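6-phosphogluconate dehydrogenase (Decarboxylating) (Geobacter metallireducens, PDB 4E21) probably catalyses the NADP-dependent oxidative decarboxylation of 6-phosphogluconate to ribulose 5-phosphate in the pentose phosphate pathway. Local coordinates at residues B[220-225]-B[324-329]; B[208-213]-B[303-308]. All coordinates share one frame; numbering follows the deposited sequence.

Contact 1. Residues B[220-225]-B[324-329]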
ATOM      1  N   LEU B 220      -5.529   3.172  12.175  1.00 17.94           N
ATOM      2  CA  LEU B 220      -5.035   2.749  13.486  1.00 18.68           C
ATOM      3  C   LEU B 220      -5.395   1.300  13.775  1.00 18.58           C
ATOM      4  O   LEU B 220      -4.542   0.541  14.203  1.00 17.67           O
ATOM      5  CB  LEU B 220      -5.582   3.628  14.609  1.00 19.34           C
ATOM      6  CG  LEU B 220      -5.369   5.135  14.529  1.00 20.56           C
ATOM      7  CD1 LEU B 220      -6.129   5.808  15.658  1.00 18.45           C
ATOM      8  CD2 LEU B 220      -3.865   5.440  14.629  1.00 19.09           C
HETATM    9  N   MSE B 221      -6.657   0.928  13.546  1.00 17.59           N
HETATM   10  CA  MSE B 221      -7.086  -0.450  13.721  1.00 18.94           C
HETATM   11  C   MSE B 221      -6.321  -1.422  12.818  1.00 19.59           C
HETATM   12  O   MSE B 221      -5.891  -2.483  13.276  1.00 18.78           O
HETATM   13  CB  MSE B 221      -8.580  -0.576  13.480  1.00 19.33           C
HETATM   14  CG  MSE B 221      -9.413   0.148  14.521  1.00 20.99           C
HETATM   15 SE   MSE B 221     -11.280   0.366  13.937  0.73 27.65          SE
HETATM   16  CE  MSE B 221     -11.765  -1.484  13.609  1.00 25.22           C
ATOM     17  N   ALA B 222      -6.150  -1.056  11.545  1.00 18.31           N
ATOM     18  CA  ALA B 222      -5.340  -1.834  10.617  1.00 18.42           C
ATOM     19  C   ALA B 222      -3.878  -2.023  11.077  1.00 18.36           C
ATOM     20  O   ALA B 222      -3.305  -3.090  10.882  1.00 20.06           O
ATOM     21  CB  ALA B 222      -5.387  -1.224   9.215  1.00 18.75           C
ATOM     22  N   ALA B 223      -3.272  -1.005  11.677  1.00 16.96           N
ATOM     23  CA  ALA B 223      -1.900  -1.152  12.176  1.00 17.80           C
ATOM     24  C   ALA B 223      -1.822  -2.198  13.297  1.00 18.99           C
ATOM     25  O   ALA B 223      -0.943  -3.071  13.301  1.00 17.37           O
ATOM     26  CB  ALA B 223      -1.341   0.190  12.653  1.00 15.45           C
ATOM     27  N   TYR B 224      -2.734  -2.101  14.260  1.00 17.71           N
ATOM     28  CA  TYR B 224      -2.755  -3.066  15.349  1.00 19.05           C
ATOM     29  C   TYR B 224      -3.035  -4.472  14.834  1.00 19.75           C
ATOM     30  O   TYR B 224      -2.364  -5.446  15.206  1.00 20.84           O
ATOM     31  CB  TYR B 224      -3.811  -2.684  16.397  1.00 20.93           C
ATOM     32  CG  TYR B 224      -3.440  -1.509  17.284  1.00 19.09           C
ATOM     33  CD1 TYR B 224      -2.361  -1.585  18.144  1.00 18.34           C
ATOM     34  CD2 TYR B 224      -4.187  -0.343  17.273  1.00 18.38           C
ATOM     35  CE1 TYR B 224      -2.018  -0.525  18.963  1.00 18.90           C
ATOM     36  CE2 TYR B 224      -3.863   0.723  18.092  1.00 19.24           C
ATOM     37  CZ  TYR B 224      -2.772   0.631  18.939  1.00 19.09           C
ATOM     38  OH  TYR B 224      -2.437   1.686  19.773  1.00 16.86           O
ATOM     39  N   ALA B 225      -4.040  -4.569  13.974  1.00 20.28           N
ATOM     40  CA  ALA B 225      -4.508  -5.844  13.467  1.00 20.55           C
ATOM     41  C   ALA B 225      -3.399  -6.554  12.693  1.00 19.29           C
ATOM     42  O   ALA B 225      -3.159  -7.737  12.910  1.00 22.45           O
ATOM     43  CB  ALA B 225      -5.777  -5.644  12.588  1.00 19.67           C
ATOM     44  N   SER B 324      -5.921   4.229   2.868  1.00 17.41           N
ATOM     45  CA  SER B 324      -6.590   3.518   1.768  1.00 19.62           C
ATOM     46  C   SER B 324      -6.441   2.015   1.926  1.00 19.00           C
ATOM     47  O   SER B 324      -7.393   1.245   1.733  1.00 18.13           O
ATOM     48  CB  SER B 324      -6.054   3.955   0.405  1.00 17.59           C
ATOM     49  OG  SER B 324      -6.044   5.364   0.342  1.00 20.00           O
ATOM     50  N   SER B 325      -5.234   1.593   2.255  1.00 17.34           N
ATOM     51  CA  SER B 325      -5.003   0.177   2.427  1.00 18.62           C
ATOM     52  C   SER B 325      -5.838  -0.431   3.554  1.00 17.65           C
ATOM     53  O   SER B 325      -6.331  -1.542   3.417  1.00 17.00           O
ATOM     54  CB  SER B 325      -3.526  -0.092   2.577  1.00 17.65           C
ATOM     55  OG  SER B 325      -2.991  -0.169   1.264  1.00 18.86           O
ATOM     56  N   ALA B 326      -6.042   0.321   4.633  1.00 17.70           N
ATOM     57  CA  ALA B 326      -6.897  -0.148   5.730  1.00 19.34           C
ATOM     58  C   ALA B 326      -8.337  -0.325   5.246  1.00 18.96           C
ATOM     59  O   ALA B 326      -9.030  -1.290   5.617  1.00 18.59           O
ATOM     60  CB  ALA B 326      -6.846   0.802   6.918  1.00 17.84           C
ATOM     61  N   LEU B 327      -8.784   0.597   4.410  1.00 17.29           N
ATOM     62  CA  LEU B 327     -10.097   0.470   3.792  1.00 19.80           C
ATOM     63  C   LEU B 327     -10.165  -0.758   2.870  1.00 19.19           C
ATOM     64  O   LEU B 327     -11.137  -1.534   2.933  1.00 19.27           O
ATOM     65  CB  LEU B 327     -10.467   1.742   3.014  1.00 19.25           C
ATOM     66  CG  LEU B 327     -11.827   1.744   2.309  1.00 19.70           C
ATOM     67  CD1 LEU B 327     -12.974   1.709   3.313  1.00 18.82           C
ATOM     68  CD2 LEU B 327     -11.946   2.984   1.414  1.00 21.86           C
ATOM     69  N   TYR B 328      -9.148  -0.927   2.020  1.00 17.93           N
ATOM     70  CA  TYR B 328      -9.164  -2.005   1.029  1.00 19.11           C
ATOM     71  C   TYR B 328      -9.129  -3.366   1.707  1.00 20.04           C
ATOM     72  O   TYR B 328      -9.672  -4.351   1.178  1.00 19.85           O
ATOM     73  CB  TYR B 328      -8.021  -1.884   0.009  1.00 18.42           C
ATOM     74  CG  TYR B 328      -8.054  -0.583  -0.773  1.00 18.50           C
ATOM     75  CD1 TYR B 328      -6.875   0.045  -1.192  1.00 17.56           C
ATOM     76  CD2 TYR B 328      -9.263   0.022  -1.078  1.00 18.70           C
ATOM     77  CE1 TYR B 328      -6.910   1.252  -1.908  1.00 19.12           C
ATOM     78  CE2 TYR B 328      -9.318   1.225  -1.774  1.00 20.14           C
ATOM     79  CZ  TYR B 328      -8.139   1.834  -2.192  1.00 20.21           C
ATOM     80  OH  TYR B 328      -8.207   3.021  -2.864  1.00 18.82           O
ATOM     81  N   GLU B 329      -8.487  -3.426   2.872  1.00 17.43           N
ATOM     82  CA  GLU B 329      -8.442  -4.678   3.594  1.00 18.58           C
ATOM     83  C   GLU B 329      -9.836  -5.067   4.032  1.00 18.54           C
ATOM     84  O   GLU B 329     -10.180  -6.247   4.042  1.00 19.13           O
ATOM     85  CB  GLU B 329      -7.459  -4.621   4.779  1.00 19.20           C
ATOM     86  CG  GLU B 329      -5.973  -4.621   4.330  1.00 19.32           C
ATOM     87  CD  GLU B 329      -5.032  -4.397   5.496  1.00 22.17           C
ATOM     88  OE1 GLU B 329      -5.375  -3.592   6.370  1.00 24.32           O
ATOM     89  OE2 GLU B 329      -3.962  -5.030   5.563  1.00 25.84           O
TER
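Ala-222 and Ala-326 form a small, buried alanine-to-alanine contact between two helices of the C-terminal domain, the long helix 205-232 and helix 321-333. The methyl groups point at each other and meet at 3.4 Å between Ala-222 CB and Ala-326 CB. With nothing larger than a methyl on either side at this point, the backbones come close: the CA atoms of Ala-222 and Ala-326 lie 5.4 Å apart. One turn on from Ala-326, Glu-329 reaches across to the same methyl; its CG is anti to the carbonyl carbon (chi1 -72°) and the chain then runs extended, bringing OE1 of Glu-329 to 3.7 Å from CB of Ala-222. This is a van der Waals touch only. The other carboxylate oxygen, OE2, lies close to the like-charged Glu-226, which may raise the proton affinity of the pair. Three further copies of the protein close in: Val-322 of the second subunit packs on Ala-222, ND1 of His-321 of the third subunit is hydrogen-bonded to OG of Ser-325, and Leu-344 of the fourth subunit covers Met-221 and Ala-225. Alanine-to-alanine packing of this kind brings two helices close together, here in the helical C-terminal domain of the 6-phosphogluconate dehydrogenase family, where subunits assemble.

Contact 2. Residues B[208-213]-B[303-308]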
ATOM      1  N   PHE B 208     -16.798  17.110   8.144  1.00 21.49           N
ATOM      2  CA  PHE B 208     -15.538  16.929   7.426  1.00 21.82           C
ATOM      3  C   PHE B 208     -14.468  16.376   8.380  1.00 22.16           C
ATOM      4  O   PHE B 208     -13.774  15.403   8.075  1.00 21.89           O
ATOM      5  CB  PHE B 208     -15.055  18.232   6.800  1.00 21.80           C
ATOM      6  CG  PHE B 208     -13.885  18.058   5.860  1.00 22.95           C
ATOM      7  CD1 PHE B 208     -12.605  17.813   6.355  1.00 22.11           C
ATOM      8  CD2 PHE B 208     -14.061  18.147   4.486  1.00 23.53           C
ATOM      9  CE1 PHE B 208     -11.521  17.645   5.495  1.00 21.37           C
ATOM     10  CE2 PHE B 208     -12.975  17.982   3.613  1.00 25.67           C
ATOM     11  CZ  PHE B 208     -11.700  17.730   4.128  1.00 23.32           C
ATOM     12  N   VAL B 209     -14.353  16.989   9.547  1.00 22.11           N
ATOM     13  CA  VAL B 209     -13.375  16.536  10.513  1.00 21.68           C
ATOM     14  C   VAL B 209     -13.729  15.170  11.100  1.00 21.89           C
ATOM     15  O   VAL B 209     -12.840  14.363  11.357  1.00 23.84           O
ATOM     16  CB  VAL B 209     -13.118  17.583  11.613  1.00 22.15           C
ATOM     17  CG1 VAL B 209     -12.191  16.999  12.699  1.00 19.94           C
ATOM     18  CG2 VAL B 209     -12.501  18.850  10.994  1.00 19.99           C
ATOM     19  N   LYS B 210     -15.012  14.893  11.309  1.00 21.52           N
ATOM     20  CA  LYS B 210     -15.406  13.591  11.857  1.00 22.61           C
ATOM     21  C   LYS B 210     -15.081  12.466  10.862  1.00 21.82           C
ATOM     22  O   LYS B 210     -14.668  11.366  11.243  1.00 21.21           O
ATOM     23  CB  LYS B 210     -16.901  13.588  12.220  1.00 23.49           C
ATOM     24  CG  LYS B 210     -17.527  12.208  12.284  1.00 22.36           C
ATOM     25  CD  LYS B 210     -17.166  11.491  13.561  1.00 25.56           C
ATOM     26  CE  LYS B 210     -17.510  10.007  13.483  1.00 26.14           C
ATOM     27  NZ  LYS B 210     -18.959   9.798  13.287  1.00 33.14           N
HETATM   28  N   MSE B 211     -15.293  12.755   9.585  1.00 21.05           N
HETATM   29  CA  MSE B 211     -14.974  11.834   8.498  1.00 21.99           C
HETATM   30  C   MSE B 211     -13.498  11.364   8.564  1.00 20.08           C
HETATM   31  O   MSE B 211     -13.210  10.165   8.492  1.00 20.41           O
HETATM   32  CB  MSE B 211     -15.313  12.530   7.164  1.00 20.94           C
HETATM   33  CG  MSE B 211     -14.617  12.029   5.932  1.00 21.46           C
HETATM   34 SE   MSE B 211     -15.065  13.075   4.317  0.68 25.50          SE
HETATM   35  CE  MSE B 211     -13.837  14.579   4.503  1.00 23.20           C
ATOM     36  N   VAL B 212     -12.584  12.316   8.722  1.00 18.71           N
ATOM     37  CA  VAL B 212     -11.155  12.049   8.699  1.00 21.39           C
ATOM     38  C   VAL B 212     -10.755  11.306   9.987  1.00 21.85           C
ATOM     39  O   VAL B 212      -9.950  10.382   9.948  1.00 21.36           O
ATOM     40  CB  VAL B 212     -10.364  13.362   8.529  1.00 23.55           C
ATOM     41  CG1 VAL B 212      -8.839  13.135   8.646  1.00 20.62           C
ATOM     42  CG2 VAL B 212     -10.718  14.023   7.189  1.00 22.00           C
ATOM     43  N   HIS B 213     -11.351  11.704  11.108  1.00 20.78           N
ATOM     44  CA  HIS B 213     -11.264  10.956  12.354  1.00 20.59           C
ATOM     45  C   HIS B 213     -11.544   9.479  12.135  1.00 20.18           C
ATOM     46  O   HIS B 213     -10.822   8.632  12.635  1.00 18.35           O
ATOM     47  CB  HIS B 213     -12.256  11.545  13.356  1.00 20.22           C
ATOM     48  CG  HIS B 213     -12.564  10.662  14.519  1.00 20.63           C
ATOM     49  ND1 HIS B 213     -13.426   9.589  14.433  1.00 21.68           N
ATOM     50  CD2 HIS B 213     -12.165  10.722  15.813  1.00 20.28           C
ATOM     51  CE1 HIS B 213     -13.534   9.018  15.620  1.00 22.52           C
ATOM     52  NE2 HIS B 213     -12.782   9.688  16.475  1.00 21.56           N
ATOM     53  N   SER B 303     -18.655   1.907   7.025  1.00 26.17           N
ATOM     54  CA  SER B 303     -19.895   2.685   7.001  1.00 29.50           C
ATOM     55  C   SER B 303     -19.917   3.915   6.101  1.00 29.09           C
ATOM     56  O   SER B 303     -20.948   4.578   5.976  1.00 30.46           O
ATOM     57  CB  SER B 303     -20.318   3.076   8.415  1.00 29.22           C
ATOM     58  OG  SER B 303     -20.549   1.906   9.174  1.00 31.01           O
ATOM     59  N   GLY B 304     -18.793   4.230   5.481  1.00 27.02           N
ATOM     60  CA  GLY B 304     -18.788   5.307   4.516  1.00 25.98           C
ATOM     61  C   GLY B 304     -17.715   6.331   4.777  1.00 24.98           C
ATOM     62  O   GLY B 304     -17.019   6.739   3.854  1.00 26.80           O
ATOM     63  N   GLU B 305     -17.570   6.760   6.021  1.00 25.86           N
ATOM     64  CA  GLU B 305     -16.612   7.818   6.335  1.00 24.46           C
ATOM     65  C   GLU B 305     -15.195   7.461   5.898  1.00 24.30           C
ATOM     66  O   GLU B 305     -14.447   8.325   5.476  1.00 23.78           O
ATOM     67  CB  GLU B 305     -16.643   8.153   7.814  1.00 26.14           C
ATOM     68  CG  GLU B 305     -17.747   9.148   8.184  1.00 30.64           C
ATOM     69  CD  GLU B 305     -19.006   8.486   8.728  1.00 38.84           C
ATOM     70  OE1 GLU B 305     -19.045   7.218   8.819  1.00 33.28           O
ATOM     71  OE2 GLU B 305     -19.951   9.258   9.066  1.00 40.31           O
ATOM     72  N   GLY B 306     -14.833   6.186   5.990  1.00 23.86           N
ATOM     73  CA  GLY B 306     -13.551   5.730   5.483  1.00 23.00           C
ATOM     74  C   GLY B 306     -13.434   5.960   3.987  1.00 23.45           C
ATOM     75  O   GLY B 306     -12.406   6.455   3.511  1.00 24.20           O
ATOM     76  N   ARG B 307     -14.467   5.602   3.228  1.00 20.88           N
ATOM     77  CA  ARG B 307     -14.429   5.875   1.797  1.00 22.17           C
ATOM     78  C   ARG B 307     -14.360   7.371   1.505  1.00 21.93           C
ATOM     79  O   ARG B 307     -13.589   7.797   0.642  1.00 21.97           O
ATOM     80  CB  ARG B 307     -15.618   5.258   1.067  1.00 19.58           C
ATOM     81  CG  ARG B 307     -15.810   3.822   1.387  1.00 22.03           C
ATOM     82  CD  ARG B 307     -16.853   3.186   0.515  1.00 22.46           C
ATOM     83  NE  ARG B 307     -17.259   1.883   1.039  1.00 23.24           N
ATOM     84  CZ  ARG B 307     -17.799   0.924   0.293  1.00 23.92           C
ATOM     85  NH1 ARG B 307     -17.978   1.128  -1.007  1.00 20.87           N
ATOM     86  NH2 ARG B 307     -18.166  -0.226   0.845  1.00 22.68           N
ATOM     87  N   TRP B 308     -15.182   8.159   2.194  1.00 21.61           N
ATOM     88  CA  TRP B 308     -15.235   9.595   1.943  1.00 23.15           C
ATOM     89  C   TRP B 308     -13.880  10.226   2.214  1.00 20.25           C
ATOM     90  O   TRP B 308     -13.489  11.167   1.550  1.00 20.44           O
ATOM     91  CB  TRP B 308     -16.315  10.280   2.792  1.00 23.26           C
ATOM     92  CG  TRP B 308     -17.660   9.628   2.672  1.00 25.51           C
ATOM     93  CD1 TRP B 308     -18.087   8.810   1.660  1.00 24.50           C
ATOM     94  CD2 TRP B 308     -18.769   9.761   3.575  1.00 26.27           C
ATOM     95  NE1 TRP B 308     -19.377   8.403   1.891  1.00 24.23           N
ATOM     96  CE2 TRP B 308     -19.823   8.973   3.058  1.00 28.45           C
ATOM     97  CE3 TRP B 308     -18.970  10.463   4.770  1.00 26.57           C
ATOM     98  CZ2 TRP B 308     -21.071   8.871   3.698  1.00 28.79           C
ATOM     99  CZ3 TRP B 308     -20.212  10.360   5.413  1.00 27.87           C
ATOM    100  CH2 TRP B 308     -21.243   9.570   4.874  1.00 28.47           C
TER
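Met-211, a selenomethionine, packs against the first turn of helix 305-316, joining it to the long helix 205-232 in the helical C-terminal domain of the 6-phosphogluconate dehydrogenase fold. The apolar part centres on this side chain. With CG anti to the backbone N (chi1 157°), it reaches the facing helix, and SE of Met-211 comes to 3.4 Å from CB of Trp-308, touching the root of that side chain. A bend at chi3 (83°) then turns CE back over the centre of the Phe-208 ring, 3.5 Å above its plane. Backbone atoms add to it: CG of Met-211 lies 3.7 Å from the carbonyl O of Glu-305, and CG of Glu-305 rests 3.9 Å from CA of Met-211. Gly-304 is the N-cap residue, and its carbonyl O accepts the Trp-308 N-H while sitting 3.1 Å above the plane of the indole, toward the rim. His-118 meets the same indole edge-to-face. A bound (4R)-2-methylpentane-2,4-diol, probably from the crystallisation liquor, lies about 5 Å from the Glu-305 side chain and may mark a pocket. The charged part is looser: Glu-305 bends at chi2 toward Lys-210, but OE2 of Glu-305 stops 4.4 Å from NZ of Lys-210, too far for a salt bridge.

How the contacts relate
Both contacts rest on helix 205-232, which meets helix 321-333 in contact 1 and the preceding helix 305-316 in contact 2; their centres are 14 Å apart. The two partner helices also pack on each other, with CD2 of Leu-327 3.8 Å from CA of Arg-307, so the three helices form one connected unit. Contact 1 is the more buried though smaller in area, 91 against 215 Å², and lies farther from the chain centre. Contact 2 is partly buried and mixes a selenium-bearing side chain with a pair of opposite charges, whereas contact 1 joins methyls and one carboxylate. The other subunits reach both, but the third and fourth come near five residues each of contact 1 and one each of contact 2.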